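PDB 1J5U: protein archease from Thermotoga maritima, which binds calcium and probably activates the tRNA-splicing ligase RtcB by promoting its guanylylation. Local coordinates for residues A[17-21]-A[132-136]. Sequence-based numbering, arbitrary orientation.
Sequences IEHTA and VVFDT. With CA (calcium ion), chain B.
The calcium site of archease joins His19, in the loop leading into strand 23-29, to Asp135 and Thr136 at the C-terminal end of the chain, and illustrates how a metal ion can tie together two distant parts of a chain that share no direct hydrogen bond. Histidine contributes its main chain, not its ring: the carbonyl His19 O lies 2.5 Å from the calcium. From segment 132-136, Asp135 offers one carboxylate oxygen, OD1, at 2.4 Å from the ion, and binds through it alone (monodentate). With CG anti to the backbone N (chi1 179°), the Asp135 carboxylate lies beside the Thr20 main chain, CG 3.8 Å from Thr20 CA, and delivers OD1 to the ion. The terminal carboxylate adds Thr136 OXT, 2.5 Å from the metal, making the chain end itself a ligand. His19 O and Asp135 OD1 sit 3.1 Å apart as fellow ligands, a closeness that the calcium charge probably makes tolerable. Three waters and Asp22 OD2 complete the shell, and one of these waters also accepts a hydrogen bond from His19 N. At Ala21 the contact turns apolar, where Val133 CG1 packs 3.5 Å from Ala21 CB. Strand 127-135 runs between strands 23-29 and 113-124, pairing with both; His117 NE2 of the latter is hydrogen-bonded to Thr20 OG1, while Phe134 turns away from the loop to pack on Ile42 of helix 32-47.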
loop_
_atom_site.group_PDB
_atom_site.type_symbol
_atom_site.label_atom_id
_atom_site.label_comp_id
_atom_site.label_asym_id
_atom_site.label_seq_id
_atom_site.Cartn_x
_atom_site.Cartn_y
_atom_site.Cartn_z
ATOM N N ILE A 17 14.226 17.898 8.897
ATOM C CA ILE A 17 12.807 17.948 9.232
ATOM C C ILE A 17 12.260 16.537 9.073
ATOM O O ILE A 17 12.641 15.838 8.155
ATOM C CB ILE A 17 11.999 18.909 8.292
ATOM C CG1 ILE A 17 12.595 18.926 6.884
ATOM C CG2 ILE A 17 12.001 20.334 8.845
ATOM C CD1 ILE A 17 12.332 17.683 6.070
ATOM N N GLU A 18 11.403 16.109 9.989
ATOM C CA GLU A 18 10.795 14.790 9.885
ATOM C C GLU A 18 9.346 14.991 9.426
ATOM O O GLU A 18 8.668 15.920 9.876
ATOM C CB GLU A 18 10.795 14.083 11.237
ATOM C CG GLU A 18 12.167 13.735 11.782
ATOM C CD GLU A 18 12.068 13.010 13.108
ATOM O OE1 GLU A 18 11.351 13.518 13.999
ATOM O OE2 GLU A 18 12.701 11.938 13.263
ATOM N N HIS A 19 8.877 14.142 8.524
ATOM C CA HIS A 19 7.493 14.244 8.037
ATOM C C HIS A 19 6.884 12.850 8.044
ATOM O O HIS A 19 7.610 11.888 7.966
ATOM C CB HIS A 19 7.457 14.721 6.585
ATOM C CG HIS A 19 7.967 16.112 6.369
ATOM N ND1 HIS A 19 7.445 17.315 6.710
ATOM C CD2 HIS A 19 9.087 16.383 5.611
ATOM C CE1 HIS A 19 8.241 18.280 6.141
ATOM N NE2 HIS A 19 9.225 17.693 5.485
ATOM N N THR A 20 5.570 12.726 8.169
ATOM C CA THR A 20 4.983 11.396 8.040
ATOM C C THR A 20 4.417 11.413 6.616
ATOM O O THR A 20 4.103 10.369 6.038
ATOM C CB THR A 20 3.879 11.110 9.078
ATOM O OG1 THR A 20 3.041 12.261 9.222
ATOM C CG2 THR A 20 4.511 10.745 10.437
ATOM N N ALA A 21 4.304 12.611 6.046
ATOM C CA ALA A 21 3.833 12.741 4.666
ATOM C C ALA A 21 5.056 12.890 3.773
ATOM O O ALA A 21 5.503 14.006 3.473
ATOM C CB ALA A 21 2.894 13.956 4.518
ATOM N N VAL A 132 -2.917 8.859 -1.739
ATOM C CA VAL A 132 -2.396 7.963 -0.722
ATOM C C VAL A 132 -1.044 8.563 -0.390
ATOM O O VAL A 132 -0.216 8.834 -1.290
ATOM C CB VAL A 132 -2.218 6.487 -1.194
ATOM C CG1 VAL A 132 -3.592 5.791 -1.216
ATOM C CG2 VAL A 132 -1.554 6.430 -2.573
ATOM N N VAL A 133 -0.830 8.784 0.898
ATOM C CA VAL A 133 0.413 9.391 1.365
ATOM C C VAL A 133 1.140 8.435 2.287
ATOM O O VAL A 133 0.569 7.943 3.283
ATOM C CB VAL A 133 0.113 10.718 2.097
ATOM C CG1 VAL A 133 1.398 11.282 2.750
ATOM C CG2 VAL A 133 -0.473 11.717 1.106
ATOM N N PHE A 134 2.390 8.161 1.939
ATOM C CA PHE A 134 3.212 7.248 2.703
ATOM C C PHE A 134 4.336 7.941 3.454
ATOM O O PHE A 134 4.832 9.008 3.062
ATOM C CB PHE A 134 3.836 6.185 1.792
ATOM C CG PHE A 134 2.833 5.366 1.044
ATOM C CD1 PHE A 134 2.285 5.841 -0.149
ATOM C CD2 PHE A 134 2.443 4.120 1.527
ATOM C CE1 PHE A 134 1.362 5.076 -0.858
ATOM C CE2 PHE A 134 1.520 3.337 0.827
ATOM C CZ PHE A 134 0.982 3.815 -0.368
ATOM N N ASP A 135 4.730 7.281 4.533
ATOM C CA ASP A 135 5.795 7.720 5.409
ATOM C C ASP A 135 7.033 6.883 5.051
ATOM O O ASP A 135 6.935 5.670 4.889
ATOM C CB ASP A 135 5.348 7.491 6.863
ATOM C CG ASP A 135 6.407 7.886 7.870
ATOM O OD1 ASP A 135 7.178 8.795 7.557
ATOM O OD2 ASP A 135 6.460 7.303 8.966
ATOM N N THR A 136 8.184 7.534 4.872
ATOM C CA THR A 136 9.420 6.817 4.567
ATOM C C THR A 136 10.489 7.191 5.596
ATOM O O THR A 136 11.602 6.641 5.532
ATOM C CB THR A 136 9.971 7.134 3.147
ATOM O OG1 THR A 136 10.265 8.531 3.045
ATOM C CG2 THR A 136 8.948 6.769 2.066
ATOM O OXT THR A 136 10.190 8.015 6.468
HETATM CA CA CA B . 9.212 10.076 7.526
HETATM O O HOH W 1 10.534 12.261 6.509
HETATM O O HOH W 2 12.052 9.857 7.935
HETATM O O HOH W 3 9.648 11.157 10.065
#